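Local coordinates for YkuI protein (Bacillus subtilis, PDB 2BAS) that binds the second messenger cyclic di-GMP and, through its EAL domain, probably acts as a cyclic di-GMP phosphodiesterase, at residues Val38-Ala44 / Tyr56-Ile62; Leu241-Arg246 / Phe281-Glu285. All blocks are in the same frame, centred on the assembly; numbering follows the deposited sequence.

Interaction 1 (Val38-Ala44 / Tyr56-Ile62)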
ATOM      1  N   VAL A  38      38.858  -8.560 -17.069  1.00 62.87           N
ATOM      2  CA  VAL A  38      37.623  -8.091 -16.443  1.00 62.77           C
ATOM      3  C   VAL A  38      37.292  -6.656 -16.865  1.00 62.02           C
ATOM      4  O   VAL A  38      38.192  -5.811 -16.986  1.00 62.22           O
ATOM      5  CB  VAL A  38      37.729  -8.211 -14.902  1.00 62.75           C
ATOM      6  CG1 VAL A  38      36.736  -7.322 -14.204  1.00 62.54           C
ATOM      7  CG2 VAL A  38      37.551  -9.660 -14.480  1.00 62.47           C
ATOM      8  N   LEU A  39      36.008  -6.394 -17.098  1.00 59.34           N
ATOM      9  CA  LEU A  39      35.574  -5.085 -17.550  1.00 59.05           C
ATOM     10  C   LEU A  39      34.126  -4.773 -17.154  1.00 58.82           C
ATOM     11  O   LEU A  39      33.328  -5.692 -16.947  1.00 57.65           O
ATOM     12  CB  LEU A  39      35.746  -4.969 -19.078  1.00 59.40           C
ATOM     13  CG  LEU A  39      34.841  -5.757 -20.041  1.00 61.30           C
ATOM     14  CD1 LEU A  39      35.120  -5.351 -21.481  1.00 56.42           C
ATOM     15  CD2 LEU A  39      34.974  -7.281 -19.874  1.00 64.00           C
ATOM     16  N   PRO A  40      33.789  -3.471 -17.028  1.00 58.97           N
ATOM     17  CA  PRO A  40      32.397  -3.088 -16.833  1.00 59.31           C
ATOM     18  C   PRO A  40      31.602  -3.007 -18.136  1.00 59.67           C
ATOM     19  O   PRO A  40      32.132  -2.605 -19.165  1.00 60.59           O
ATOM     20  CB  PRO A  40      32.505  -1.695 -16.207  1.00 59.65           C
ATOM     21  CG  PRO A  40      33.771  -1.134 -16.750  1.00 57.86           C
ATOM     22  CD  PRO A  40      34.689  -2.298 -17.007  1.00 59.29           C
ATOM     23  N   TYR A  41      30.344  -3.423 -18.080  1.00 59.41           N
ATOM     24  CA  TYR A  41      29.389  -3.143 -19.136  1.00 58.47           C
ATOM     25  C   TYR A  41      28.365  -2.174 -18.572  1.00 58.55           C
ATOM     26  O   TYR A  41      28.382  -1.878 -17.370  1.00 57.47           O
ATOM     27  CB  TYR A  41      28.712  -4.421 -19.604  1.00 58.80           C
ATOM     28  CG  TYR A  41      29.210  -4.931 -20.926  1.00 58.23           C
ATOM     29  CD1 TYR A  41      30.571  -4.935 -21.232  1.00 56.14           C
ATOM     30  CD2 TYR A  41      28.315  -5.434 -21.871  1.00 59.16           C
ATOM     31  CE1 TYR A  41      31.028  -5.419 -22.454  1.00 55.12           C
ATOM     32  CE2 TYR A  41      28.760  -5.925 -23.096  1.00 57.09           C
ATOM     33  CZ  TYR A  41      30.117  -5.911 -23.378  1.00 58.46           C
ATOM     34  OH  TYR A  41      30.558  -6.392 -24.589  1.00 63.90           O
ATOM     35  N   TYR A  42      27.478  -1.670 -19.432  1.00 58.17           N
ATOM     36  CA  TYR A  42      26.480  -0.682 -19.008  1.00 57.44           C
ATOM     37  C   TYR A  42      25.102  -0.914 -19.626  1.00 57.82           C
ATOM     38  O   TYR A  42      24.984  -1.384 -20.761  1.00 56.59           O
ATOM     39  CB  TYR A  42      26.956   0.735 -19.356  1.00 57.36           C
ATOM     40  CG  TYR A  42      28.397   1.052 -18.975  1.00 56.87           C
ATOM     41  CD1 TYR A  42      29.446   0.793 -19.858  1.00 57.17           C
ATOM     42  CD2 TYR A  42      28.706   1.618 -17.735  1.00 55.24           C
ATOM     43  CE1 TYR A  42      30.769   1.079 -19.509  1.00 54.09           C
ATOM     44  CE2 TYR A  42      30.016   1.908 -17.383  1.00 54.54           C
ATOM     45  CZ  TYR A  42      31.043   1.637 -18.276  1.00 54.12           C
ATOM     46  OH  TYR A  42      32.338   1.926 -17.926  1.00 52.38           O
ATOM     47  N   GLN A  43      24.059  -0.579 -18.869  1.00 58.35           N
ATOM     48  CA  GLN A  43      22.698  -0.611 -19.382  1.00 57.63           C
ATOM     49  C   GLN A  43      22.008   0.701 -19.041  1.00 57.09           C
ATOM     50  O   GLN A  43      21.953   1.100 -17.883  1.00 56.74           O
ATOM     51  CB  GLN A  43      21.918  -1.811 -18.840  1.00 57.62           C
ATOM     52  CG  GLN A  43      20.587  -2.059 -19.577  1.00 58.00           C
ATOM     53  CD  GLN A  43      19.886  -3.334 -19.139  1.00 58.64           C
ATOM     54  OE1 GLN A  43      20.115  -3.853 -18.042  1.00 62.61           O
ATOM     55  NE2 GLN A  43      19.017  -3.842 -19.998  1.00 59.91           N
ATOM     56  N   ALA A  44      21.490   1.369 -20.064  1.00 57.50           N
ATOM     57  CA  ALA A  44      20.869   2.681 -19.899  1.00 56.34           C
ATOM     58  C   ALA A  44      19.564   2.620 -19.137  1.00 55.99           C
ATOM     59  O   ALA A  44      18.819   1.630 -19.209  1.00 55.53           O
ATOM     60  CB  ALA A  44      20.662   3.354 -21.249  1.00 57.56           C
ATOM     61  N   TYR A  56      23.256   4.912 -16.094  1.00 57.01           N
ATOM     62  CA  TYR A  56      23.552   3.556 -16.533  1.00 57.45           C
ATOM     63  C   TYR A  56      23.831   2.689 -15.319  1.00 58.48           C
ATOM     64  O   TYR A  56      24.579   3.091 -14.429  1.00 59.27           O
ATOM     65  CB  TYR A  56      24.811   3.537 -17.404  1.00 57.09           C
ATOM     66  CG  TYR A  56      24.741   4.291 -18.712  1.00 56.85           C
ATOM     67  CD1 TYR A  56      25.058   5.653 -18.778  1.00 51.76           C
ATOM     68  CD2 TYR A  56      24.392   3.635 -19.893  1.00 58.42           C
ATOM     69  CE1 TYR A  56      25.009   6.349 -19.987  1.00 54.04           C
ATOM     70  CE2 TYR A  56      24.342   4.321 -21.111  1.00 59.81           C
ATOM     71  CZ  TYR A  56      24.655   5.676 -21.150  1.00 56.43           C
ATOM     72  OH  TYR A  56      24.615   6.350 -22.349  1.00 54.30           O
ATOM     73  N   GLU A  57      23.243   1.501 -15.275  1.00 58.94           N
ATOM     74  CA  GLU A  57      23.618   0.537 -14.255  1.00 59.73           C
ATOM     75  C   GLU A  57      24.977   0.002 -14.686  1.00 60.06           C
ATOM     76  O   GLU A  57      25.211  -0.213 -15.882  1.00 59.22           O
ATOM     77  CB  GLU A  57      22.601  -0.598 -14.135  1.00 57.76           C
ATOM     78  CG  GLU A  57      22.794  -1.447 -12.884  1.00 59.26           C
ATOM     79  CD  GLU A  57      21.874  -2.668 -12.814  1.00 64.21           C
ATOM     80  OE1 GLU A  57      21.362  -3.119 -13.862  1.00 69.98           O
ATOM     81  OE2 GLU A  57      21.665  -3.190 -11.695  1.00 74.74           O
ATOM     82  N   VAL A  58      25.874  -0.169 -13.713  1.00 59.95           N
ATOM     83  CA  VAL A  58      27.213  -0.692 -13.955  1.00 59.64           C
ATOM     84  C   VAL A  58      27.202  -2.215 -13.784  1.00 59.93           C
ATOM     85  O   VAL A  58      26.927  -2.717 -12.695  1.00 60.62           O
ATOM     86  CB  VAL A  58      28.262  -0.026 -13.018  1.00 59.26           C
ATOM     87  CG1 VAL A  58      29.610  -0.750 -13.086  1.00 60.11           C
ATOM     88  CG2 VAL A  58      28.442   1.436 -13.381  1.00 58.26           C
ATOM     89  N   LEU A  59      27.504  -2.938 -14.862  1.00 59.31           N
ATOM     90  CA  LEU A  59      27.436  -4.405 -14.873  1.00 59.00           C
ATOM     91  C   LEU A  59      28.818  -5.057 -14.996  1.00 58.48           C
ATOM     92  O   LEU A  59      29.685  -4.535 -15.682  1.00 59.86           O
ATOM     93  CB  LEU A  59      26.499  -4.876 -15.997  1.00 58.60           C
ATOM     94  CG  LEU A  59      25.062  -4.303 -16.001  1.00 59.32           C
ATOM     95  CD1 LEU A  59      24.284  -4.697 -17.245  1.00 58.73           C
ATOM     96  CD2 LEU A  59      24.275  -4.709 -14.761  1.00 60.79           C
ATOM     97  N   GLY A  60      29.017  -6.192 -14.328  1.00 58.46           N
ATOM     98  CA  GLY A  60      30.312  -6.886 -14.332  1.00 58.97           C
ATOM     99  C   GLY A  60      30.483  -7.937 -15.418  1.00 59.85           C
ATOM    100  O   GLY A  60      29.630  -8.804 -15.579  1.00 58.85           O
ATOM    101  N   ARG A  61      31.588  -7.868 -16.161  1.00 60.77           N
ATOM    102  CA  ARG A  61      31.842  -8.833 -17.241  1.00 61.88           C
ATOM    103  C   ARG A  61      33.292  -9.282 -17.295  1.00 62.54           C
ATOM    104  O   ARG A  61      34.180  -8.644 -16.723  1.00 63.70           O
ATOM    105  CB  ARG A  61      31.457  -8.261 -18.624  1.00 61.56           C
ATOM    106  CG  ARG A  61      29.985  -7.951 -18.862  1.00 60.71           C
ATOM    107  CD  ARG A  61      29.126  -9.205 -18.951  1.00 62.78           C
ATOM    108  NE  ARG A  61      27.745  -8.913 -19.363  1.00 68.87           N
ATOM    109  CZ  ARG A  61      26.747  -8.591 -18.531  1.00 68.87           C
ATOM    110  NH1 ARG A  61      25.526  -8.355 -19.006  1.00 66.15           N
ATOM    111  NH2 ARG A  61      26.961  -8.498 -17.226  1.00 67.99           N
ATOM    112  N   ILE A  62      33.517 -10.380 -18.012  1.00 64.12           N
ATOM    113  CA  ILE A  62      34.858 -10.890 -18.278  1.00 63.54           C
ATOM    114  C   ILE A  62      34.971 -11.417 -19.721  1.00 65.16           C
ATOM    115  O   ILE A  62      34.091 -12.137 -20.214  1.00 63.11           O
ATOM    116  CB  ILE A  62      35.306 -11.959 -17.216  1.00 63.63           C
ATOM    117  CG1 ILE A  62      36.807 -12.265 -17.340  1.00 64.61           C
ATOM    118  CG2 ILE A  62      34.468 -13.239 -17.301  1.00 62.47           C
ATOM    119  CD1 ILE A  62      37.379 -13.100 -16.208  1.00 61.83           C
TER
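Arg61 lies across the ring of Tyr41 at about a right angle: its CG comes 3.7 Å from Tyr41 CG, an off-centre CH-pi contact. The chain then bends (chi2 -69°), bringing the guanidinium back over its own strand with its plane 25° from that of the ring. There Arg61 NH2 donates to Gly60 O at 3.2 Å; the oxygen lies in the guanidinium plane, the donor well above the carbonyl plane. Leu39 CD2 reaches over the same strand to 3.9 Å from Arg61 CB, while Leu59 CD1 meets Gln43 CB. Six backbone bonds join the hydrogen-bonded pairs Leu39-Arg61, Tyr41-Leu59 and Gln43-Glu57; in the first, Arg61 N to Leu39 O measures 2.9 Å. On the opposite face the Tyr56 ring packs on Ala44, its CE2 3.8 Å from Ala44 CB, and its CD2 also meets Tyr42 CB at 3.9 Å; Phe264 stacks on the Tyr56 ring. Val38 CG2 packs on Ile62 CD1 at 3.9 Å. Gln253 NE2 bonds both Gln43 OE1 and Glu57 OE1, tying the two strands through a third residue. The pair is an antiparallel hairpin at the start of an EAL-type beta/alpha barrel, with Glu57, Val58 and Leu59 at the position of the EAL signature, whose glutamate is a metal ligand in related phosphodiesterases.

Interaction 2 (Leu241-Arg246 / Phe281-Glu285)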
ATOM      1  N   LEU A 241       6.236  -2.464 -20.312  1.00 61.65           N
ATOM      2  CA  LEU A 241       6.464  -1.028 -20.428  1.00 61.81           C
ATOM      3  C   LEU A 241       5.150  -0.298 -20.187  1.00 62.71           C
ATOM      4  O   LEU A 241       5.100   0.679 -19.433  1.00 63.18           O
ATOM      5  CB  LEU A 241       7.024  -0.676 -21.808  1.00 62.23           C
ATOM      6  CG  LEU A 241       7.365   0.798 -22.052  1.00 61.17           C
ATOM      7  CD1 LEU A 241       8.416   1.304 -21.061  1.00 60.52           C
ATOM      8  CD2 LEU A 241       7.818   1.010 -23.487  1.00 61.19           C
ATOM      9  N   GLN A 242       4.092  -0.790 -20.833  1.00 63.26           N
ATOM     10  CA  GLN A 242       2.725  -0.338 -20.596  1.00 63.71           C
ATOM     11  C   GLN A 242       2.447  -0.329 -19.100  1.00 63.31           C
ATOM     12  O   GLN A 242       2.065   0.699 -18.541  1.00 64.18           O
ATOM     13  CB  GLN A 242       1.739  -1.251 -21.348  1.00 64.91           C
ATOM     14  CG  GLN A 242       0.389  -1.533 -20.655  1.00 69.14           C
ATOM     15  CD  GLN A 242      -0.619  -0.404 -20.791  1.00 74.50           C
ATOM     16  OE1 GLN A 242      -1.193  -0.180 -21.866  1.00 72.08           O
ATOM     17  NE2 GLN A 242      -0.861   0.300 -19.688  1.00 74.23           N
ATOM     18  N   TYR A 243       2.680  -1.462 -18.446  1.00 62.77           N
ATOM     19  CA  TYR A 243       2.385  -1.572 -17.031  1.00 63.15           C
ATOM     20  C   TYR A 243       3.116  -0.521 -16.195  1.00 63.30           C
ATOM     21  O   TYR A 243       2.491   0.155 -15.372  1.00 63.88           O
ATOM     22  CB  TYR A 243       2.667  -2.977 -16.507  1.00 64.70           C
ATOM     23  CG  TYR A 243       2.311  -3.111 -15.057  1.00 67.84           C
ATOM     24  CD1 TYR A 243       1.031  -3.494 -14.674  1.00 67.35           C
ATOM     25  CD2 TYR A 243       3.250  -2.817 -14.056  1.00 71.03           C
ATOM     26  CE1 TYR A 243       0.690  -3.596 -13.324  1.00 70.74           C
ATOM     27  CE2 TYR A 243       2.922  -2.913 -12.706  1.00 72.36           C
ATOM     28  CZ  TYR A 243       1.639  -3.303 -12.349  1.00 72.90           C
ATOM     29  OH  TYR A 243       1.306  -3.406 -11.017  1.00 77.12           O
ATOM     30  N   ALA A 244       4.425  -0.394 -16.409  1.00 61.64           N
ATOM     31  CA  ALA A 244       5.262   0.540 -15.649  1.00 61.20           C
ATOM     32  C   ALA A 244       4.747   1.966 -15.761  1.00 61.58           C
ATOM     33  O   ALA A 244       4.596   2.684 -14.767  1.00 60.56           O
ATOM     34  CB  ALA A 244       6.698   0.468 -16.135  1.00 60.42           C
ATOM     35  N   TRP A 245       4.460   2.361 -16.994  1.00 61.71           N
ATOM     36  CA  TRP A 245       3.993   3.694 -17.270  1.00 60.88           C
ATOM     37  C   TRP A 245       2.649   4.008 -16.605  1.00 62.47           C
ATOM     38  O   TRP A 245       2.463   5.111 -16.090  1.00 65.03           O
ATOM     39  CB  TRP A 245       3.920   3.896 -18.771  1.00 60.11           C
ATOM     40  CG  TRP A 245       3.399   5.214 -19.130  1.00 60.42           C
ATOM     41  CD1 TRP A 245       4.119   6.352 -19.316  1.00 58.86           C
ATOM     42  CD2 TRP A 245       2.024   5.561 -19.320  1.00 56.39           C
ATOM     43  NE1 TRP A 245       3.276   7.390 -19.626  1.00 61.73           N
ATOM     44  CE2 TRP A 245       1.984   6.932 -19.633  1.00 55.41           C
ATOM     45  CE3 TRP A 245       0.823   4.843 -19.258  1.00 54.57           C
ATOM     46  CZ2 TRP A 245       0.798   7.602 -19.897  1.00 58.34           C
ATOM     47  CZ3 TRP A 245      -0.365   5.509 -19.519  1.00 60.54           C
ATOM     48  CH2 TRP A 245      -0.369   6.878 -19.837  1.00 61.09           C
ATOM     49  N   ARG A 246       1.711   3.063 -16.608  1.00 62.25           N
ATOM     50  CA  ARG A 246       0.391   3.333 -16.018  1.00 62.80           C
ATOM     51  C   ARG A 246       0.448   3.251 -14.489  1.00 62.18           C
ATOM     52  O   ARG A 246      -0.451   3.722 -13.802  1.00 61.42           O
ATOM     53  CB  ARG A 246      -0.689   2.404 -16.605  1.00 62.97           C
ATOM     54  CG  ARG A 246      -1.144   1.296 -15.685  1.00 67.05           C
ATOM     55  CD  ARG A 246      -1.312  -0.025 -16.403  1.00 71.18           C
ATOM     56  NE  ARG A 246      -2.561  -0.147 -17.141  1.00 73.58           N
ATOM     57  CZ  ARG A 246      -2.941  -1.259 -17.766  1.00 76.84           C
ATOM     58  NH1 ARG A 246      -2.154  -2.333 -17.732  1.00 74.72           N
ATOM     59  NH2 ARG A 246      -4.099  -1.301 -18.427  1.00 73.76           N
ATOM     60  N   PHE A 281      -0.316   4.787 -25.138  1.00 62.14           N
ATOM     61  CA  PHE A 281      -0.690   4.574 -23.735  1.00 61.23           C
ATOM     62  C   PHE A 281      -1.655   5.641 -23.213  1.00 62.77           C
ATOM     63  O   PHE A 281      -2.627   5.315 -22.520  1.00 62.33           O
ATOM     64  CB  PHE A 281       0.534   4.537 -22.816  1.00 60.06           C
ATOM     65  CG  PHE A 281       1.531   3.445 -23.133  1.00 60.67           C
ATOM     66  CD1 PHE A 281       2.887   3.658 -22.924  1.00 55.58           C
ATOM     67  CD2 PHE A 281       1.126   2.212 -23.634  1.00 62.45           C
ATOM     68  CE1 PHE A 281       3.822   2.667 -23.202  1.00 54.51           C
ATOM     69  CE2 PHE A 281       2.064   1.216 -23.923  1.00 59.20           C
ATOM     70  CZ  PHE A 281       3.410   1.448 -23.701  1.00 55.48           C
ATOM     71  N   ILE A 282      -1.382   6.904 -23.541  1.00 62.68           N
ATOM     72  CA  ILE A 282      -2.236   8.019 -23.118  1.00 62.47           C
ATOM     73  C   ILE A 282      -3.645   7.896 -23.708  1.00 63.26           C
ATOM     74  O   ILE A 282      -4.628   7.917 -22.968  1.00 64.24           O
ATOM     75  CB  ILE A 282      -1.608   9.394 -23.462  1.00 62.42           C
ATOM     76  CG1 ILE A 282      -0.319   9.603 -22.660  1.00 60.44           C
ATOM     77  CG2 ILE A 282      -2.603  10.535 -23.206  1.00 62.32           C
ATOM     78  CD1 ILE A 282       0.499  10.807 -23.098  1.00 62.49           C
ATOM     79  N   THR A 283      -3.730   7.745 -25.028  1.00 63.32           N
ATOM     80  CA  THR A 283      -5.017   7.624 -25.733  1.00 63.69           C
ATOM     81  C   THR A 283      -5.832   6.404 -25.295  1.00 63.74           C
ATOM     82  O   THR A 283      -7.060   6.465 -25.230  1.00 61.81           O
ATOM     83  CB  THR A 283      -4.832   7.607 -27.266  1.00 62.95           C
ATOM     84  OG1 THR A 283      -3.806   6.670 -27.606  1.00 68.19           O
ATOM     85  CG2 THR A 283      -4.418   8.983 -27.772  1.00 63.13           C
ATOM     86  N   HIS A 284      -5.147   5.302 -24.985  1.00 65.41           N
ATOM     87  CA  HIS A 284      -5.824   4.108 -24.488  1.00 65.52           C
ATOM     88  C   HIS A 284      -6.344   4.335 -23.070  1.00 64.94           C
ATOM     89  O   HIS A 284      -7.401   3.809 -22.710  1.00 65.19           O
ATOM     90  CB  HIS A 284      -4.924   2.869 -24.562  1.00 65.90           C
ATOM     91  CG  HIS A 284      -5.587   1.609 -24.085  1.00 68.43           C
ATOM     92  ND1 HIS A 284      -6.604   0.991 -24.782  1.00 70.17           N
ATOM     93  CD2 HIS A 284      -5.377   0.853 -22.980  1.00 66.80           C
ATOM     94  CE1 HIS A 284      -6.990  -0.090 -24.128  1.00 68.19           C
ATOM     95  NE2 HIS A 284      -6.261  -0.197 -23.033  1.00 66.44           N
ATOM     96  N   GLU A 285      -5.609   5.123 -22.281  1.00 64.17           N
ATOM     97  CA  GLU A 285      -6.026   5.449 -20.912  1.00 64.33           C
ATOM     98  C   GLU A 285      -7.128   6.498 -20.861  1.00 64.78           C
ATOM     99  O   GLU A 285      -8.034   6.406 -20.010  1.00 63.56           O
ATOM    100  CB  GLU A 285      -4.855   5.886 -20.038  1.00 63.33           C
ATOM    101  CG  GLU A 285      -3.953   4.747 -19.597  1.00 68.35           C
ATOM    102  CD  GLU A 285      -4.651   3.692 -18.743  1.00 71.33           C
ATOM    103  OE1 GLU A 285      -5.566   4.040 -17.946  1.00 67.68           O
ATOM    104  OE2 GLU A 285      -4.252   2.509 -18.867  1.00 72.01           O
TER
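Glu285 OE2 forms a long salt bridge with Arg246 NE at 3.6 Å, with Arg246 NH2 next nearest at 3.8 Å; guanidinium and carboxylate stand 76° apart, so the two groups do not meet flat. Beside this ion pair Phe281 lays one face of its ring on helix 238-246, over the CA of Gln242, 4.0 Å from the ring centroid, and beside Trp245. Gln242 CB touches Phe281 CE2. Phe281 CB rests over a face of the Trp245 six-membered ring, 3.6 Å from CZ3. With CG anti to the backbone N (chi1 178°), the indole extends toward helix 271-311, where Ile282 CG1 meets CZ2 and Glu285 CG lies at the ring edge. An alanine in place of Phe281 removes the ring, which would probably open a gap over Gln242 CA and beside Leu241 and deprive the Trp245 indole of part of its packing. Phe278 stacks on Trp245, and Ser369 of the second subunit packs against both Trp245 and Ile282. Helix 238-246, backed by strands 229-233 and 249-252 through Ala244, thus presents its outer side to the long helix 271-311, which crosses at 68° between the local axes.

In the fold
Interaction 1 and interaction 2 lie 30 Å apart between centres and do not touch, their nearest atoms being about 11 Å apart. The barrel sheet connects them: strand 249-252 follows helix 238-246, pairs antiparallel with strand 38-47, and sends Phe252 against Leu241 and Ala244. Gln253, just after this strand, is the residue bridging the hairpin's two strands; the short run from helix 238-246 to it therefore links the docking of helix 271-311 with the hairpin, at the probable catalytic end marked by the EAL signature. The second subunit packs on interaction 2 but does not touch interaction 1. Through residues 281-285 the long helix 271-311 rests on the barrel before it runs on toward the C-terminal domain.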